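Local coordinates for protein L-lysine 6-oxidase (Marinomonas mediterranea, PDB 3WEU) that oxidatively deaminates the side-chain amine of free L-lysine with a cysteine tryptophylquinone cofactor, releasing the hydrogen peroxide that makes it antibacterial, at residues Lys92-Trp96 with Arg504-Pro508; Phe99-Asn103 with Ser383-Ser387; Phe295-Ile299 with Leu412-Trp416; Ser307-Trp311 with Phe642-Thr646; Ile610-Arg614 with Glu647-His652. All coordinates share one frame; numbering follows the deposited sequence.

Interactions 1, 2 and 3 are buried; interaction 4 lies at the surface and interaction 5 is partly buried. Interactions 1 and 2 touch through packing of Phe99 on Arg504, and both join the loop after strand 80-91 to later parts of the chain, each by one hydrogen bond across the contact. Helix 295-308 serves interactions 3 and 4, where aromatic and aliphatic groups do most of the touching. Strand 645-648 carries interactions 4 and 5, on the same side of the chain's centre: Phe645 meets a tryptophan, while Glu647 enters a salt-bridge network. Charge thus dominates interaction 5, whereas interaction 3, about 36 Å away between centres, packs two helices.

Interaction 1 of 5, residues Lys92-Trp96 with Arg504-Pro508; sequences KKAAW and RMACP
Lys93 and Cys507 mark the nearest backbone approach, their CA atoms 6.1 Å apart, where a short 3-10 turn at residues 93-95 passes an irregular stretch that ends in a cis peptide bond before Pro508. The turn carries the backbone bond from Trp96 N to Lys93 O and directs Lys93 at residues 505-507. Lys93 CB rests against Cys507 CB at 3.9 Å; with CG anti to the carbonyl carbon (chi1 -62°) and the rest extended, the chain carries NZ on to the 505-506 backbone. There Lys93 NZ donates to Ala506 O over 2.8 Å, coming nearly straight down the carbonyl with a C=O...N angle of 161°. The ammonium also forms a salt bridge with Asp219, at the end of strand 217-219, and is thereby held between a carboxylate and a peptide oxygen. The contact joins the loop following strand 80-91, in the N-terminal family region, to the loop leading into helix 510-515, in the C-terminal one. Farther along, Trp96 and Arg504 lie side by side and point the same way. The aliphatic Arg504 CG approaches Trp96 NE1 obliquely at 3.5 Å, and the indole nitrogen lies over one face of the guanidinium, whose plane is turned 56° from the ring. Salt bridges to Glu489 and Asp488 hold that guanidinium, and Trp96 NE1 has its polar partner in Tyr114.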
# COMPACT_ATOMS: atom_id res chain seq x y z
N LYS A 92 -8.72 0.43 -27.67
CA LYS A 92 -8.90 -0.99 -27.31
C LYS A 92 -7.97 -1.46 -26.24
O LYS A 92 -7.89 -2.69 -25.99
CB LYS A 92 -8.63 -1.82 -28.56
CG LYS A 92 -9.77 -1.99 -29.50
CD LYS A 92 -9.38 -2.90 -30.60
CE LYS A 92 -10.47 -3.32 -31.56
NZ LYS A 92 -9.95 -4.34 -32.51
N LYS A 93 -7.23 -0.54 -25.59
CA LYS A 93 -6.15 -0.95 -24.75
C LYS A 93 -6.65 -1.87 -23.58
O LYS A 93 -5.98 -2.80 -23.21
CB LYS A 93 -5.45 0.23 -24.08
CG LYS A 93 -4.80 1.21 -25.03
CD LYS A 93 -4.02 2.24 -24.19
CE LYS A 93 -3.28 3.21 -25.11
NZ LYS A 93 -2.38 4.12 -24.39
N ALA A 94 -7.74 -1.49 -22.95
CA ALA A 94 -8.23 -2.26 -21.78
C ALA A 94 -8.67 -3.70 -22.16
O ALA A 94 -8.74 -4.57 -21.32
CB ALA A 94 -9.33 -1.53 -21.04
N ALA A 95 -8.92 -3.92 -23.42
CA ALA A 95 -9.34 -5.18 -23.97
C ALA A 95 -8.21 -6.02 -24.55
O ALA A 95 -8.43 -7.17 -24.91
CB ALA A 95 -10.34 -4.90 -25.06
N TRP A 96 -6.98 -5.47 -24.62
CA TRP A 96 -5.89 -6.19 -25.21
C TRP A 96 -5.06 -6.97 -24.19
O TRP A 96 -5.35 -7.05 -22.98
CB TRP A 96 -5.03 -5.25 -26.10
CG TRP A 96 -4.23 -6.02 -27.22
CD1 TRP A 96 -2.88 -6.04 -27.40
CD2 TRP A 96 -4.77 -6.87 -28.23
NE1 TRP A 96 -2.55 -6.79 -28.46
CE2 TRP A 96 -3.69 -7.35 -28.98
CE3 TRP A 96 -6.08 -7.29 -28.55
CZ2 TRP A 96 -3.86 -8.22 -30.04
CZ3 TRP A 96 -6.25 -8.18 -29.59
CH2 TRP A 96 -5.14 -8.62 -30.35
N ARG A 504 -1.81 -1.85 -27.97
CA ARG A 504 -0.72 -2.55 -27.29
C ARG A 504 0.02 -1.72 -26.26
O ARG A 504 0.72 -2.24 -25.38
CB ARG A 504 0.28 -3.07 -28.32
CG ARG A 504 -0.29 -4.25 -29.09
CD ARG A 504 0.65 -4.59 -30.21
NE ARG A 504 0.23 -5.79 -30.96
CZ ARG A 504 -0.72 -5.79 -31.87
NH1 ARG A 504 -1.41 -4.65 -32.13
NH2 ARG A 504 -1.03 -6.92 -32.50
N MET A 505 -0.12 -0.39 -26.35
CA MET A 505 0.65 0.53 -25.54
C MET A 505 0.15 0.47 -24.10
O MET A 505 -0.91 -0.12 -23.81
CB MET A 505 0.53 1.97 -26.05
CG MET A 505 0.72 2.18 -27.54
SD MET A 505 2.16 1.33 -28.22
CE MET A 505 3.41 2.47 -27.67
N ALA A 506 0.90 1.10 -23.19
CA ALA A 506 0.50 1.05 -21.79
C ALA A 506 -0.86 1.69 -21.59
O ALA A 506 -1.27 2.64 -22.27
CB ALA A 506 1.52 1.70 -20.88
N CYS A 507 -1.56 1.12 -20.63
CA CYS A 507 -2.90 1.56 -20.22
C CYS A 507 -2.90 1.86 -18.75
O CYS A 507 -2.95 0.92 -17.90
CB CYS A 507 -3.89 0.47 -20.55
SG CYS A 507 -5.58 1.05 -20.30
N PRO A 508 -2.78 3.17 -18.37
CA PRO A 508 -2.72 4.37 -19.18
C PRO A 508 -1.30 4.69 -19.70
O PRO A 508 -0.31 4.21 -19.14
CB PRO A 508 -3.16 5.46 -18.23
CG PRO A 508 -2.58 5.01 -16.96
CD PRO A 508 -2.67 3.50 -16.95

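Interaction 2 of 5, residues Phe99-Asn103 with Ser383-Ser387; sequences FRELN and SNSVS. With SO4 (sulfate ion), chain C.
Glu101 reaches Ser387 from a positive phi (51°), a region more usual for glycine, as the second residue of a type II' beta turn from Arg100 to Asn103. The turn sends its CB toward residues 383-387, and a bend at chi2 (81°) folds the carboxylate back so that OE1 receives the hydroxyl of Ser387, OG to OE1 2.7 Å. The hydroxyl comes from above the carboxylate plane, and Tyr392 gives the same oxygen a second hydrogen bond. Glu101 CG meanwhile lies 3.4 Å from Asn384 OD1, with the carboxylate and amide planes 31° apart. That amide organises the opposing loop. Asn384 OD1 accepts the backbone N of Ser387 on a lone pair in the carbonyl plane, at 3.0 Å, and the backbone N of Val386 from above that plane, at 2.9 Å, the latter closing an Asx turn. Asn384 ND2, bonded also to Val398 O, donates to Ser387 OG, which Asn397 ND2 reaches too; together they help position the hydroxyl that donates to Glu101. Beside this polar group, Leu102 CD2 packs on Asn384 CB at 3.9 Å. At the other end of the first segment a sulfate ion, probably from the crystallisation liquor, takes the N-H of Phe99 through O4 and is held also by Arg122. The 99-103 loop follows strand 80-91; opposite it, Ser383 and Asn384 form a classic beta bulge facing Glu400 of strand 400-402, while Ser385 and Val386 pack on strand 518-522.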
# COMPACT_ATOMS: atom_id res chain seq x y z
N PHE A 99 1.37 -5.93 -22.00
CA PHE A 99 2.57 -5.77 -22.78
C PHE A 99 3.74 -6.56 -22.15
O PHE A 99 4.10 -6.39 -21.00
CB PHE A 99 2.96 -4.29 -22.97
CG PHE A 99 4.11 -4.14 -23.96
CD1 PHE A 99 3.90 -4.31 -25.32
CD2 PHE A 99 5.39 -3.91 -23.50
CE1 PHE A 99 4.93 -4.22 -26.21
CE2 PHE A 99 6.43 -3.84 -24.41
CZ PHE A 99 6.19 -3.97 -25.74
N ARG A 100 4.27 -7.49 -22.94
CA ARG A 100 5.44 -8.26 -22.62
C ARG A 100 6.52 -8.22 -23.68
O ARG A 100 6.86 -9.27 -24.30
CB ARG A 100 4.99 -9.70 -22.40
CG ARG A 100 4.28 -9.83 -21.05
CD ARG A 100 4.00 -11.28 -20.82
NE ARG A 100 3.42 -11.56 -19.50
CZ ARG A 100 3.21 -12.79 -19.03
NH1 ARG A 100 3.46 -13.86 -19.78
NH2 ARG A 100 2.73 -12.93 -17.80
N GLU A 101 7.04 -7.00 -23.92
CA GLU A 101 8.05 -6.82 -24.88
C GLU A 101 7.68 -7.43 -26.22
O GLU A 101 6.62 -7.09 -26.79
CB GLU A 101 9.38 -7.29 -24.29
CG GLU A 101 9.72 -6.59 -22.99
CD GLU A 101 9.02 -7.19 -21.76
OE1 GLU A 101 9.09 -8.42 -21.52
OE2 GLU A 101 8.37 -6.39 -21.08
N LEU A 102 8.52 -8.32 -26.75
CA LEU A 102 8.34 -8.78 -28.10
C LEU A 102 7.39 -9.97 -28.23
O LEU A 102 7.09 -10.41 -29.37
CB LEU A 102 9.65 -9.14 -28.72
CG LEU A 102 10.53 -8.11 -29.40
CD1 LEU A 102 9.97 -6.93 -30.14
CD2 LEU A 102 11.99 -8.02 -29.09
N ASN A 103 6.86 -10.43 -27.09
CA ASN A 103 5.90 -11.56 -27.17
C ASN A 103 4.67 -11.07 -27.84
O ASN A 103 4.11 -9.99 -27.50
CB ASN A 103 5.58 -12.09 -25.79
CG ASN A 103 6.79 -12.80 -25.15
OD1 ASN A 103 7.21 -13.90 -25.56
ND2 ASN A 103 7.41 -12.11 -24.24
N SER A 383 14.73 -3.11 -28.49
CA SER A 383 13.33 -3.38 -28.26
C SER A 383 13.08 -4.44 -27.16
O SER A 383 11.95 -4.69 -26.85
CB SER A 383 12.57 -3.63 -29.56
OG SER A 383 12.45 -2.45 -30.38
N ASN A 384 14.12 -5.09 -26.64
CA ASN A 384 14.00 -5.77 -25.37
C ASN A 384 15.23 -5.90 -24.55
O ASN A 384 15.97 -6.92 -24.62
CB ASN A 384 13.32 -7.15 -25.48
CG ASN A 384 13.19 -7.79 -24.14
OD1 ASN A 384 13.09 -7.08 -23.15
ND2 ASN A 384 13.11 -9.10 -24.09
N SER A 385 15.45 -4.89 -23.72
CA SER A 385 16.49 -4.86 -22.73
C SER A 385 15.94 -5.15 -21.32
O SER A 385 16.63 -4.92 -20.35
CB SER A 385 17.12 -3.46 -22.71
OG SER A 385 16.07 -2.45 -22.61
N VAL A 386 14.69 -5.56 -21.24
CA VAL A 386 13.91 -5.64 -20.01
C VAL A 386 13.76 -7.07 -19.49
O VAL A 386 13.97 -7.33 -18.28
CB VAL A 386 12.51 -5.05 -20.28
CG1 VAL A 386 11.65 -5.12 -19.04
CG2 VAL A 386 12.68 -3.54 -20.62
N SER A 387 13.43 -8.00 -20.36
CA SER A 387 13.20 -9.42 -19.89
C SER A 387 14.21 -10.41 -20.50
O SER A 387 14.64 -10.26 -21.62
CB SER A 387 11.75 -9.83 -20.20
OG SER A 387 11.49 -9.70 -21.61
S SO4 C . 0.10 -4.09 -18.88
O1 SO4 C . 0.45 -5.43 -18.30
O2 SO4 C . -1.42 -4.01 -18.73
O3 SO4 C . 0.70 -2.98 -18.05
O4 SO4 C . 0.60 -3.87 -20.31

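Interaction 3 of 5, residues Phe295-Ile299 with Leu412-Trp416; sequences FDRDI and LLGQW
Leu412 opens the contact on helix 407-418 by laying its two methyls against the carboxylate of Asp298. CD1 is 3.8 Å from Asp298 CG and CD2 3.8 Å from Asp298 OD2, the two side chains crossing at about a right angle. The carbonyl oxygen of Leu412 also meets Ile299 CD1. One residue on, Leu413 turns CD1 to Ile299 CG2 at 4.1 Å, again nearly perpendicular. The next turn brings Trp416, whose CG lies anti to the backbone N (chi1 169°), carrying the indole alongside the start of helix 295-308. Ile299 CG2 sits over one face of its five-membered ring, 4.3 Å from the centroid and almost on the normal, a CH-pi contact, while Ile299 CD1 abuts Trp416 CB at 3.8 Å. Phe295 lies beside the same indole, pointing the same way; Trp416 NE1 meets the edge of the phenyl ring, and the two planes are inclined by 42°. Ile299 thus touches all three: Leu412 O, Leu413 and Trp416. The short helical segments run at 137° between their N-to-C directions, with their axes 10.2 Å apart, and the first includes a wider pi-type turn at 295-299. The charged and polar groups find partners to the flanks: Arg297 grips Asp298 side-on through NE and NH2, Tyr429 and Asn294 also bind that carboxylate, and Trp416 NE1 donates to Tyr328 O. With their polar ends bonded to other partners, these side chains meet across the helices mainly by apolar packing, and the salt bridge and hydrogen bonds would probably keep Asp298 ionised despite the leucine methyls.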
# COMPACT_ATOMS: atom_id res chain seq x y z
N PHE A 295 23.72 11.54 -50.48
CA PHE A 295 24.13 11.99 -49.16
C PHE A 295 23.06 12.80 -48.46
O PHE A 295 22.68 12.51 -47.30
CB PHE A 295 25.41 12.78 -49.21
CG PHE A 295 25.87 13.18 -47.82
CD1 PHE A 295 26.50 12.27 -47.00
CD2 PHE A 295 25.59 14.46 -47.33
CE1 PHE A 295 26.87 12.62 -45.73
CE2 PHE A 295 26.01 14.83 -46.07
CZ PHE A 295 26.64 13.90 -45.27
N ASP A 296 22.61 13.85 -49.09
CA ASP A 296 21.67 14.73 -48.46
C ASP A 296 20.34 14.06 -48.08
O ASP A 296 19.79 14.36 -47.03
CB ASP A 296 21.35 16.00 -49.28
CG ASP A 296 22.52 17.02 -49.37
OD1 ASP A 296 23.38 17.07 -48.53
OD2 ASP A 296 22.58 17.76 -50.38
N ARG A 297 19.80 13.22 -48.93
CA ARG A 297 18.50 12.60 -48.70
C ARG A 297 18.62 11.44 -47.70
O ARG A 297 17.75 11.27 -46.87
CB ARG A 297 17.95 12.03 -50.02
CG ARG A 297 16.57 11.38 -50.00
CD ARG A 297 16.14 10.74 -51.38
NE ARG A 297 17.04 9.66 -51.66
CZ ARG A 297 17.24 9.07 -52.83
NH1 ARG A 297 16.57 9.47 -53.91
NH2 ARG A 297 18.14 8.09 -52.93
N ASP A 298 19.65 10.63 -47.81
CA ASP A 298 19.68 9.34 -47.13
C ASP A 298 20.57 9.32 -45.89
O ASP A 298 20.34 8.56 -44.95
CB ASP A 298 20.15 8.23 -48.05
CG ASP A 298 19.29 8.06 -49.32
OD1 ASP A 298 18.06 8.24 -49.27
OD2 ASP A 298 19.92 7.75 -50.39
N ILE A 299 21.62 10.11 -45.89
CA ILE A 299 22.64 9.95 -44.87
C ILE A 299 22.63 11.10 -43.89
O ILE A 299 22.58 10.91 -42.64
CB ILE A 299 23.99 9.86 -45.50
CG1 ILE A 299 24.01 8.79 -46.62
CG2 ILE A 299 25.10 9.63 -44.46
CD1 ILE A 299 23.62 7.42 -46.18
N LEU A 412 21.43 1.87 -46.80
CA LEU A 412 21.86 3.10 -47.39
C LEU A 412 23.15 3.63 -46.78
O LEU A 412 24.04 4.11 -47.49
CB LEU A 412 20.73 4.12 -47.35
CG LEU A 412 19.45 3.83 -48.12
CD1 LEU A 412 18.28 4.73 -47.78
CD2 LEU A 412 19.70 4.00 -49.61
N LEU A 413 23.31 3.47 -45.48
CA LEU A 413 24.55 3.81 -44.84
C LEU A 413 25.74 3.00 -45.36
O LEU A 413 26.80 3.54 -45.62
CB LEU A 413 24.43 3.76 -43.27
CG LEU A 413 25.59 4.43 -42.53
CD1 LEU A 413 25.58 5.95 -42.70
CD2 LEU A 413 25.53 4.07 -41.05
N GLY A 414 25.52 1.72 -45.63
CA GLY A 414 26.52 0.83 -46.19
C GLY A 414 26.88 1.21 -47.63
O GLY A 414 28.03 1.05 -48.03
N GLN A 415 25.91 1.70 -48.41
CA GLN A 415 26.20 2.19 -49.74
C GLN A 415 27.09 3.43 -49.65
O GLN A 415 28.07 3.57 -50.40
CB GLN A 415 24.91 2.50 -50.49
CG GLN A 415 24.04 1.29 -50.82
CD GLN A 415 24.81 0.19 -51.50
OE1 GLN A 415 25.40 -0.70 -50.83
NE2 GLN A 415 24.83 0.21 -52.82
N TRP A 416 26.79 4.33 -48.74
CA TRP A 416 27.66 5.42 -48.45
C TRP A 416 29.04 4.98 -48.11
O TRP A 416 30.03 5.51 -48.69
CB TRP A 416 27.05 6.35 -47.37
CG TRP A 416 27.96 7.37 -46.82
CD1 TRP A 416 28.21 8.63 -47.33
CD2 TRP A 416 28.68 7.30 -45.60
NE1 TRP A 416 29.08 9.30 -46.53
CE2 TRP A 416 29.41 8.49 -45.47
CE3 TRP A 416 28.84 6.31 -44.64
CZ2 TRP A 416 30.21 8.75 -44.38
CZ3 TRP A 416 29.70 6.55 -43.57
CH2 TRP A 416 30.34 7.75 -43.44

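Interaction 4 of 5, residues Ser307-Trp311 with Phe642-Thr646; sequences SQYQW and FPFFT
Trp311 and Phe645 each set CG anti to the carbonyl carbon, with chi1 -61° and -78°, torsions that turn the two rings toward each other, the side chains crossing at about a right angle. Phe645 CD1 comes over one face of the indole, 3.4 Å from Trp311 CD1, and the ring planes are inclined by 43°, an oblique aromatic pair. Phe645 CB lies on the same side, beside the CG-CD2-CE3 border of the indole, 3.6 Å from Trp311 CD2. The backbone of the second segment continues along the same face: Phe645 N is 3.4 Å from Trp311 CZ3. The contact places the residues just after helix 295-308, which keep helical angles without the regular bonds, against the start of strand 645-648, which pairs with strand 631-634 in a two-stranded antiparallel sheet. At the six-membered ring, Pro643 touches Trp311 CZ2 both with its CG, at 4.0 Å, and with its carbonyl oxygen, which approaches the ring obliquely. Gln310 CG covers part of the opposite indole face, its amide tied back to Ser307 O. Beyond the rings the backbones are linked by a water that donates to Trp311 O and to Phe645 O, 2.8 Å from each. Leu590 of strand 588-590 packs against Trp311 and Phe644, while Gln308, in the conformer given, bonds through its amide to Glu254 O and Val256 N.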
# COMPACT_ATOMS: atom_id res chain seq x y z
N SER A 307 22.98 14.24 -33.88
CA SER A 307 23.56 15.50 -33.32
C SER A 307 22.65 16.26 -32.39
O SER A 307 23.12 17.15 -31.74
CB SER A 307 23.97 16.46 -34.44
OG SER A 307 22.87 17.16 -34.98
N GLN A 308 21.34 15.97 -32.39
CA GLN A 308 20.35 16.65 -31.56
C GLN A 308 20.15 15.98 -30.20
O GLN A 308 19.68 16.62 -29.28
CB GLN A 308 18.98 16.70 -32.25
CG GLN A 308 18.88 17.54 -33.51
CD GLN A 308 17.41 17.57 -34.04
OE1 GLN A 308 16.79 16.51 -34.50
NE2 GLN A 308 16.88 18.84 -34.06
N TYR A 309 20.46 14.68 -30.07
CA TYR A 309 20.13 13.93 -28.84
C TYR A 309 20.75 14.56 -27.58
O TYR A 309 20.22 14.45 -26.47
CB TYR A 309 20.52 12.45 -28.96
CG TYR A 309 19.50 11.59 -29.63
CD1 TYR A 309 18.75 12.03 -30.71
CD2 TYR A 309 19.24 10.29 -29.18
CE1 TYR A 309 17.85 11.22 -31.32
CE2 TYR A 309 18.33 9.47 -29.81
CZ TYR A 309 17.64 9.94 -30.87
OH TYR A 309 16.72 9.11 -31.48
N GLN A 310 21.88 15.25 -27.76
CA GLN A 310 22.56 15.91 -26.62
C GLN A 310 21.70 16.89 -25.82
O GLN A 310 22.06 17.20 -24.66
CB GLN A 310 23.81 16.62 -27.16
CG GLN A 310 23.47 17.78 -28.12
CD GLN A 310 24.73 18.50 -28.59
OE1 GLN A 310 25.37 19.23 -27.83
NE2 GLN A 310 25.07 18.34 -29.86
N TRP A 311 20.61 17.40 -26.42
CA TRP A 311 19.78 18.38 -25.71
C TRP A 311 18.82 17.72 -24.71
O TRP A 311 18.19 18.42 -23.94
CB TRP A 311 18.98 19.19 -26.68
CG TRP A 311 19.88 19.98 -27.63
CD1 TRP A 311 20.06 19.76 -28.97
CD2 TRP A 311 20.64 21.13 -27.30
NE1 TRP A 311 20.95 20.69 -29.47
CE2 TRP A 311 21.31 21.56 -28.48
CE3 TRP A 311 20.83 21.87 -26.13
CZ2 TRP A 311 22.12 22.71 -28.52
CZ3 TRP A 311 21.66 22.98 -26.17
CH2 TRP A 311 22.28 23.40 -27.38
N PHE A 642 22.65 27.27 -35.09
CA PHE A 642 23.20 27.62 -33.78
C PHE A 642 22.16 27.33 -32.71
O PHE A 642 21.66 28.26 -32.07
CB PHE A 642 23.62 29.14 -33.81
CG PHE A 642 24.81 29.39 -34.74
CD1 PHE A 642 26.11 29.11 -34.31
CD2 PHE A 642 24.58 29.92 -36.03
CE1 PHE A 642 27.19 29.37 -35.16
CE2 PHE A 642 25.64 30.16 -36.89
CZ PHE A 642 26.95 29.90 -36.44
N PRO A 643 21.78 26.05 -32.54
CA PRO A 643 20.66 25.75 -31.68
C PRO A 643 20.99 25.95 -30.23
O PRO A 643 22.13 25.83 -29.82
CB PRO A 643 20.42 24.26 -31.93
CG PRO A 643 21.74 23.74 -32.38
CD PRO A 643 22.26 24.83 -33.24
N PHE A 644 19.95 26.25 -29.43
CA PHE A 644 20.13 26.31 -28.00
C PHE A 644 18.83 25.84 -27.37
O PHE A 644 17.87 26.62 -27.27
CB PHE A 644 20.49 27.77 -27.56
CG PHE A 644 20.58 27.95 -26.05
CD1 PHE A 644 21.29 27.07 -25.27
CD2 PHE A 644 20.01 29.07 -25.44
CE1 PHE A 644 21.39 27.27 -23.85
CE2 PHE A 644 20.11 29.26 -24.05
CZ PHE A 644 20.78 28.38 -23.29
N PHE A 645 18.75 24.54 -27.01
CA PHE A 645 17.50 24.00 -26.53
C PHE A 645 17.46 24.00 -25.01
O PHE A 645 18.40 23.52 -24.33
CB PHE A 645 17.36 22.54 -26.95
CG PHE A 645 16.95 22.31 -28.37
CD1 PHE A 645 17.86 22.33 -29.40
CD2 PHE A 645 15.63 22.09 -28.67
CE1 PHE A 645 17.44 22.10 -30.72
CE2 PHE A 645 15.21 21.84 -29.96
CZ PHE A 645 16.12 21.81 -30.97
N THR A 646 16.40 24.52 -24.46
CA THR A 646 16.18 24.46 -23.07
C THR A 646 14.73 24.10 -22.77
O THR A 646 13.82 24.16 -23.64
CB THR A 646 16.40 25.83 -22.32
OG1 THR A 646 15.36 26.73 -22.65
CG2 THR A 646 17.70 26.50 -22.71
O HOH W 1 17.73 21.06 -23.08

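Interaction 5 of 5, residues Ile610-Arg614 with Glu647-His652; sequences INYAR and ETERNH
Arg614, Glu647 and Arg650 form a salt-bridge network beside a type I beta turn from Asn611 to Arg614, which ends strand 609-611. The dense part is the pair of arginines: their guanidinium groups lie flat on each other, centres 3.7 Å apart and planes at 19°. Glu647 supplies the counter-charge and probably balances much of theirs. Arg614 grips it end-on, NH1 and NH2 each taking one oxygen: Arg614 NH1 donates to Glu647 OE2 almost straight (173°), and NH2 reaches the syn lone pair of OE1 at 2.8 Å. The first side-chain torsion of Arg614 (chi1 61°) puts CG between its own backbone N and carbonyl carbon, and the extended chain then returns NH1 to Asn611 O. Ile610 CG1 covers the guanidinium face opposite Arg650. Arg650, extended from CG to NE, uses NH2 to clasp the turn, giving one hydrogen to Arg614 O, in the carbonyl plane at 2.8 Å, and another to Tyr612 O from above its plane, at 3.0 Å. Phe679 and Phe655 add cation-pi contacts to Arg614 and Arg650 respectively. The looser side is at His652, which only brushes the group: its ring edge faces Arg614 NH2, with CE1 4.3 Å away, and its NE2 bonds to Glu593. Between Tyr612 and Glu647 the fit is less close, and one water bridges them, donating to Tyr612 O and to Glu647 OE2 and accepting from Arg650 NE at 2.8 Å.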
# COMPACT_ATOMS: atom_id res chain seq x y z
N ILE A 610 19.73 19.27 -15.86
CA ILE A 610 19.08 18.64 -14.72
C ILE A 610 18.10 17.64 -15.22
O ILE A 610 17.82 17.53 -16.38
CB ILE A 610 18.31 19.67 -13.83
CG1 ILE A 610 17.02 20.17 -14.41
CG2 ILE A 610 19.21 20.79 -13.40
CD1 ILE A 610 17.03 20.71 -15.77
N ASN A 611 17.54 16.87 -14.30
CA ASN A 611 16.58 15.85 -14.71
C ASN A 611 15.23 16.44 -15.17
O ASN A 611 14.54 17.24 -14.46
CB ASN A 611 16.36 14.82 -13.61
CG ASN A 611 15.33 13.75 -14.03
OD1 ASN A 611 14.16 13.77 -13.66
ND2 ASN A 611 15.80 12.80 -14.80
N TYR A 612 14.84 16.03 -16.36
CA TYR A 612 13.62 16.54 -16.98
C TYR A 612 12.35 16.33 -16.10
O TYR A 612 11.43 17.14 -16.09
CB TYR A 612 13.41 15.84 -18.33
CG TYR A 612 12.10 16.13 -19.02
CD1 TYR A 612 11.89 17.34 -19.67
CD2 TYR A 612 11.06 15.22 -19.02
CE1 TYR A 612 10.72 17.64 -20.31
CE2 TYR A 612 9.90 15.49 -19.67
CZ TYR A 612 9.72 16.72 -20.29
OH TYR A 612 8.56 17.02 -20.88
N ALA A 613 12.26 15.15 -15.50
CA ALA A 613 11.07 14.79 -14.73
C ALA A 613 11.21 15.06 -13.25
O ALA A 613 10.45 14.50 -12.49
CB ALA A 613 10.76 13.32 -14.94
N ARG A 614 12.12 15.91 -12.83
CA ARG A 614 12.40 16.09 -11.40
C ARG A 614 11.07 16.51 -10.74
O ARG A 614 10.36 17.38 -11.22
CB ARG A 614 13.48 17.09 -11.21
CG ARG A 614 13.18 18.51 -11.74
CD ARG A 614 14.41 19.34 -11.94
NE ARG A 614 14.04 20.64 -12.46
CZ ARG A 614 13.66 20.88 -13.72
NH1 ARG A 614 13.58 19.90 -14.63
NH2 ARG A 614 13.33 22.15 -14.07
N GLU A 647 14.49 23.79 -21.49
CA GLU A 647 13.12 23.71 -20.98
C GLU A 647 12.44 25.06 -21.22
O GLU A 647 13.06 26.13 -21.05
CB GLU A 647 13.11 23.54 -19.43
CG GLU A 647 13.41 22.11 -19.01
CD GLU A 647 13.17 21.84 -17.56
OE1 GLU A 647 13.35 22.77 -16.77
OE2 GLU A 647 12.77 20.71 -17.26
N THR A 648 11.17 25.00 -21.55
CA THR A 648 10.27 26.18 -21.57
C THR A 648 8.92 25.68 -20.98
O THR A 648 8.56 24.48 -21.15
CB THR A 648 10.04 26.70 -23.03
OG1 THR A 648 9.44 25.69 -23.86
CG2 THR A 648 11.38 27.14 -23.70
N GLU A 649 8.17 26.60 -20.38
CA GLU A 649 6.78 26.37 -20.01
C GLU A 649 6.56 25.25 -18.97
O GLU A 649 5.44 24.71 -18.83
CB GLU A 649 5.91 26.15 -21.24
CG GLU A 649 5.91 27.31 -22.21
CD GLU A 649 4.87 27.13 -23.30
OE1 GLU A 649 3.65 27.22 -22.97
OE2 GLU A 649 5.27 26.88 -24.48
N ARG A 650 7.57 24.99 -18.15
CA ARG A 650 7.39 24.03 -17.02
C ARG A 650 6.49 24.69 -16.00
O ARG A 650 6.62 25.87 -15.77
CB ARG A 650 8.74 23.68 -16.37
CG ARG A 650 8.69 22.35 -15.63
CD ARG A 650 9.95 21.99 -14.89
NE ARG A 650 10.10 20.54 -14.77
CZ ARG A 650 10.07 19.82 -13.64
NH1 ARG A 650 9.99 20.36 -12.44
NH2 ARG A 650 10.17 18.51 -13.73
N ASN A 651 5.59 23.95 -15.36
CA ASN A 651 4.69 24.56 -14.33
C ASN A 651 5.41 24.44 -12.99
O ASN A 651 5.12 23.54 -12.13
CB ASN A 651 3.34 23.91 -14.33
CG ASN A 651 2.67 23.88 -15.73
OD1 ASN A 651 3.13 24.45 -16.67
ND2 ASN A 651 1.56 23.26 -15.81
N HIS A 652 6.34 25.35 -12.81
CA HIS A 652 7.26 25.26 -11.68
C HIS A 652 6.49 25.38 -10.37
O HIS A 652 6.91 24.79 -9.34
CB HIS A 652 8.28 26.39 -11.70
CG HIS A 652 9.18 26.35 -12.88
ND1 HIS A 652 10.04 25.31 -13.13
CD2 HIS A 652 9.32 27.23 -13.92
CE1 HIS A 652 10.70 25.57 -14.25
NE2 HIS A 652 10.28 26.73 -14.74
O HOH W 2 10.36 19.43 -17.33